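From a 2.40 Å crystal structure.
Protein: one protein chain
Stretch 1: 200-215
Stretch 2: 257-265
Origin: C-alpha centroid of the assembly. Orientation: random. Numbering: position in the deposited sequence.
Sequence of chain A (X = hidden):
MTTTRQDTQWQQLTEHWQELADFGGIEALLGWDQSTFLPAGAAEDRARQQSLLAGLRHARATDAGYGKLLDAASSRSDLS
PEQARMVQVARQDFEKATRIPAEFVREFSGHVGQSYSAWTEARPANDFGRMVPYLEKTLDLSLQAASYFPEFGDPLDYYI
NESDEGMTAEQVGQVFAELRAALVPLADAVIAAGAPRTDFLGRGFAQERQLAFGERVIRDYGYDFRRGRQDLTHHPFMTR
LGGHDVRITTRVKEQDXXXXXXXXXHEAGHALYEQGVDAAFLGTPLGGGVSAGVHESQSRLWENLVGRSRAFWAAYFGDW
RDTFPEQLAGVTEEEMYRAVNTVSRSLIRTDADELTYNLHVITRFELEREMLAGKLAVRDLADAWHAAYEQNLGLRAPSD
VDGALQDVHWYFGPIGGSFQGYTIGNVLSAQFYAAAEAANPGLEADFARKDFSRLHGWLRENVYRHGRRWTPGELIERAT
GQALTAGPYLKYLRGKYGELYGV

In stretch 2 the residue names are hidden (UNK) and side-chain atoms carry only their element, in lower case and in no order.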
# COMPACT_ATOMS: atom_id res chain seq x y z
N PHE A 200 7.32 37.12 -0.64
CA PHE A 200 7.58 36.41 0.60
C PHE A 200 7.26 34.92 0.49
O PHE A 200 7.74 34.13 1.31
CB PHE A 200 6.80 37.03 1.77
CG PHE A 200 5.33 37.14 1.51
CD1 PHE A 200 4.48 36.09 1.81
CD2 PHE A 200 4.80 38.29 0.97
CE1 PHE A 200 3.14 36.18 1.57
CE2 PHE A 200 3.46 38.40 0.73
CZ PHE A 200 2.62 37.34 1.02
N LEU A 201 6.44 34.53 -0.49
CA LEU A 201 6.17 33.12 -0.73
C LEU A 201 7.39 32.37 -1.28
O LEU A 201 7.38 31.14 -1.27
CB LEU A 201 4.99 32.96 -1.69
CG LEU A 201 3.67 33.55 -1.17
CD1 LEU A 201 2.58 33.51 -2.24
CD2 LEU A 201 3.23 32.83 0.10
N GLY A 202 8.42 33.08 -1.73
CA GLY A 202 9.61 32.44 -2.26
C GLY A 202 10.77 32.36 -1.30
O GLY A 202 11.89 32.04 -1.73
N ARG A 203 10.55 32.60 -0.01
CA ARG A 203 11.65 32.69 0.95
C ARG A 203 12.11 31.33 1.46
O ARG A 203 13.09 31.28 2.21
CB ARG A 203 11.24 33.58 2.13
CG ARG A 203 11.08 35.04 1.76
CD ARG A 203 10.51 35.90 2.89
NE ARG A 203 10.79 37.31 2.62
CZ ARG A 203 10.38 38.32 3.39
NH1 ARG A 203 9.64 38.10 4.47
NH2 ARG A 203 10.71 39.57 3.07
N GLY A 204 11.45 30.25 1.06
CA GLY A 204 11.84 28.92 1.50
C GLY A 204 11.00 28.40 2.65
O GLY A 204 11.12 28.89 3.78
N PHE A 205 10.14 27.41 2.38
CA PHE A 205 9.24 26.84 3.37
C PHE A 205 9.52 25.35 3.47
O PHE A 205 9.27 24.60 2.52
CB PHE A 205 7.79 27.11 2.97
CG PHE A 205 7.38 28.56 3.08
CD1 PHE A 205 7.99 29.53 2.28
CD2 PHE A 205 6.37 28.95 3.94
CE1 PHE A 205 7.62 30.86 2.37
CE2 PHE A 205 5.99 30.29 4.02
CZ PHE A 205 6.61 31.24 3.24
N ALA A 206 10.04 24.91 4.62
CA ALA A 206 10.45 23.52 4.78
C ALA A 206 9.30 22.57 4.51
O ALA A 206 8.18 22.75 5.02
CB ALA A 206 11.01 23.29 6.18
N GLN A 207 9.59 21.51 3.75
CA GLN A 207 8.55 20.57 3.31
C GLN A 207 7.79 19.97 4.49
O GLN A 207 6.56 19.85 4.44
CB GLN A 207 9.18 19.47 2.47
CG GLN A 207 8.37 18.18 2.42
CD GLN A 207 8.92 17.17 1.43
OE1 GLN A 207 9.22 17.51 0.28
NE2 GLN A 207 9.06 15.92 1.87
N GLU A 208 8.50 19.59 5.55
CA GLU A 208 7.85 18.92 6.67
C GLU A 208 6.85 19.84 7.37
O GLU A 208 5.76 19.41 7.77
CB GLU A 208 8.90 18.42 7.67
CG GLU A 208 8.33 17.55 8.77
CD GLU A 208 9.38 17.03 9.74
OE1 GLU A 208 10.58 17.36 9.57
OE2 GLU A 208 9.00 16.28 10.67
N ARG A 209 7.18 21.12 7.52
CA ARG A 209 6.24 22.05 8.13
C ARG A 209 5.01 22.26 7.26
O ARG A 209 3.89 22.35 7.78
CB ARG A 209 6.90 23.38 8.42
CG ARG A 209 7.74 23.37 9.65
CD ARG A 209 8.51 24.65 9.80
NE ARG A 209 9.13 24.67 11.11
CZ ARG A 209 10.37 24.28 11.36
NH1 ARG A 209 11.14 23.84 10.37
NH2 ARG A 209 10.82 24.32 12.62
N GLN A 210 5.19 22.32 5.94
CA GLN A 210 4.04 22.49 5.05
C GLN A 210 3.04 21.36 5.23
O GLN A 210 1.84 21.60 5.39
CB GLN A 210 4.50 22.58 3.59
CG GLN A 210 5.24 23.84 3.21
CD GLN A 210 5.37 23.96 1.70
OE1 GLN A 210 4.41 23.76 0.96
NE2 GLN A 210 6.57 24.30 1.23
N LEU A 211 3.53 20.12 5.24
CA LEU A 211 2.62 19.00 5.41
C LEU A 211 1.92 19.06 6.77
O LEU A 211 0.71 18.84 6.87
CB LEU A 211 3.37 17.67 5.26
CG LEU A 211 3.87 17.40 3.85
CD1 LEU A 211 4.82 16.19 3.81
CD2 LEU A 211 2.67 17.20 2.95
N ALA A 212 2.67 19.40 7.82
CA ALA A 212 2.07 19.46 9.15
C ALA A 212 0.97 20.51 9.20
O ALA A 212 -0.12 20.26 9.72
CB ALA A 212 3.14 19.75 10.21
N PHE A 213 1.24 21.69 8.64
CA PHE A 213 0.22 22.72 8.62
C PHE A 213 -1.00 22.27 7.82
O PHE A 213 -2.15 22.45 8.26
CB PHE A 213 0.80 24.02 8.05
CG PHE A 213 -0.22 25.09 7.86
CD1 PHE A 213 -0.55 25.95 8.90
CD2 PHE A 213 -0.86 25.25 6.64
CE1 PHE A 213 -1.50 26.93 8.73
CE2 PHE A 213 -1.80 26.24 6.47
CZ PHE A 213 -2.12 27.09 7.52
N GLY A 214 -0.78 21.68 6.64
CA GLY A 214 -1.90 21.26 5.81
C GLY A 214 -2.78 20.23 6.50
O GLY A 214 -4.01 20.24 6.32
N GLU A 215 -2.18 19.32 7.26
CA GLU A 215 -2.97 18.30 7.94
C GLU A 215 -3.75 18.86 9.12
O GLU A 215 -4.81 18.34 9.47
CB GLU A 215 -2.07 17.15 8.39
CG GLU A 215 -1.58 16.31 7.24
CD GLU A 215 -0.94 15.04 7.70
OE1 GLU A 215 -0.74 14.14 6.85
OE2 GLU A 215 -0.69 14.91 8.92
N UNK A 257 4.86 27.71 -1.07
CA UNK A 257 4.02 26.92 -0.16
C UNK A 257 2.55 26.89 -0.54
O UNK A 257 1.82 26.06 0.02
c UNK A 257 5.27 28.99 -0.47
c UNK A 257 4.49 29.03 0.82
c UNK A 257 4.23 27.62 1.19
N UNK A 258 2.09 27.73 -1.47
CA UNK A 258 0.69 27.68 -1.87
C UNK A 258 0.37 26.39 -2.62
O UNK A 258 -0.78 25.94 -2.59
c UNK A 258 0.32 28.89 -2.73
o UNK A 258 1.02 28.83 -3.98
c UNK A 258 0.65 30.19 -2.02
N UNK A 259 1.36 25.77 -3.28
CA UNK A 259 1.10 24.55 -4.04
C UNK A 259 0.63 23.41 -3.14
O UNK A 259 -0.45 22.85 -3.33
c UNK A 259 2.42 24.76 -6.19
o UNK A 259 2.26 26.00 -6.31
c UNK A 259 2.35 24.14 -4.81
o UNK A 259 2.63 23.99 -7.16
N UNK A 260 1.46 23.04 -2.16
CA UNK A 260 1.09 21.94 -1.27
C UNK A 260 -0.19 22.25 -0.51
O UNK A 260 -1.09 21.41 -0.42
c UNK A 260 2.23 21.65 -0.29
N UNK A 261 -0.30 23.46 0.03
CA UNK A 261 -1.48 23.79 0.83
C UNK A 261 -2.76 23.59 0.03
O UNK A 261 -3.69 22.91 0.49
c UNK A 261 -2.96 24.64 3.17
c UNK A 261 -2.49 27.05 2.69
c UNK A 261 -1.38 25.22 1.36
c UNK A 261 -2.65 25.65 2.09
N UNK A 262 -2.83 24.16 -1.16
CA UNK A 262 -4.10 24.14 -1.88
C UNK A 262 -4.34 22.84 -2.63
O UNK A 262 -5.51 22.49 -2.85
c UNK A 262 -3.71 28.57 -0.71
c UNK A 262 -3.46 27.50 -1.56
c UNK A 262 -5.72 26.77 -1.30
c UNK A 262 -4.20 25.39 -2.77
o UNK A 262 -5.25 29.78 0.67
c UNK A 262 -4.98 28.73 -0.17
c UNK A 262 -4.47 26.59 -1.88
c UNK A 262 -5.98 27.84 -0.46
N UNK A 263 -3.29 22.10 -3.00
CA UNK A 263 -3.49 20.71 -3.43
C UNK A 263 -4.11 19.88 -2.32
O UNK A 263 -5.01 19.06 -2.56
c UNK A 263 -2.17 20.08 -3.87
o UNK A 263 -1.68 20.62 -5.08
N UNK A 264 -3.62 20.04 -1.09
CA UNK A 264 -4.14 19.27 0.03
C UNK A 264 -5.59 19.64 0.34
O UNK A 264 -6.44 18.76 0.49
c UNK A 264 -3.23 19.46 1.26
o UNK A 264 -1.97 18.84 1.01
c UNK A 264 -3.86 18.85 2.50
N UNK A 265 -5.90 20.94 0.38
CA UNK A 265 -7.28 21.35 0.63
C UNK A 265 -8.20 20.83 -0.47
O UNK A 265 -9.29 20.32 -0.20
c UNK A 265 -6.93 25.04 1.94
c UNK A 265 -7.38 22.87 0.74
c UNK A 265 -6.51 23.59 1.78
c UNK A 265 -6.58 22.87 3.11
O HOH W 1 2.06 24.53 2.31
O HOH W 2 4.24 23.51 -1.80

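Position 257 has three side-chain carbons that close a ring onto its own backbone N. One ring carbon lies 3.5 Å from the centroid of the Phe205 ring, almost straight above its face. A closed ring of this kind identifies Pro257. The atom over the Phe205 face is Pro257 CG, in a CH-pi contact. Pro257 CD lies 3.1 Å from Leu201 O, and Pro257 CA is 3.4 Å from Gln210 OE1.

Position 258 has a first carbon carrying one oxygen and one carbon. The terminal carbon is 3.8 Å from Leu201 CD1. A branch with one oxygen and one methyl is threonine, Thr258.

Position 259 has two carbons, the second carrying two oxygens. It touches nothing on stretch 1. The atoms fit a short carboxylate. With two oxygens and no nitrogen, this is Asp259.

Position 260 has a single side-chain carbon, CB. It points toward stretch 1 and lies 3.3 Å from Gln210 OE1. One carbon means Ala260.

Position 261 has four carbons, forked at the second. One terminal carbon reaches the edge of the Phe213 ring, 3.8 Å from Phe213 CE2. The fork at the second carbon gives Leu261. The carbon at the ring edge is Leu261 CD1, which also lies 4.4 Å from Gly214 CA.

Position 262 has one carbon, then a six-carbon ring bearing an oxygen. It is out of reach of stretch 1. This is Tyr262.

Position 263 has one carbon and one oxygen, also out of reach. It is Ser263, whose OG donates to Asp259 O at 3.1 Å, one turn back.

Position 264 again has a carbon carrying one oxygen and one carbon. The terminal carbon is 4.1 Å from Gly214 O. This is Thr264, and the methyl is CG2.

Position 265 has four carbons, forked at the second. It makes no close contact with stretch 1. It is Leu265.

The two helices run in similar directions, 31° apart, with axes 9.4 Å apart at closest. No direct hydrogen bond joins the stretches. Pro257 packs against Leu201 and Phe205. Further along, Leu261 meets Phe213, and Gly214 has no side chain between its backbone and Leu261. Gln210 supplies the polar link. Its NE2 donates to Phe205 O at 3.0 Å. Its OE1 accepts from water 1 at 2.8 Å, and water 2 lies 2.8 Å from Gln210 OE1. Water 1 also donates to Pro257 O, and water 2 accepts from Ala260 N, both at 2.8 Å.

Stretch 2 257-265: PTDALYSTL
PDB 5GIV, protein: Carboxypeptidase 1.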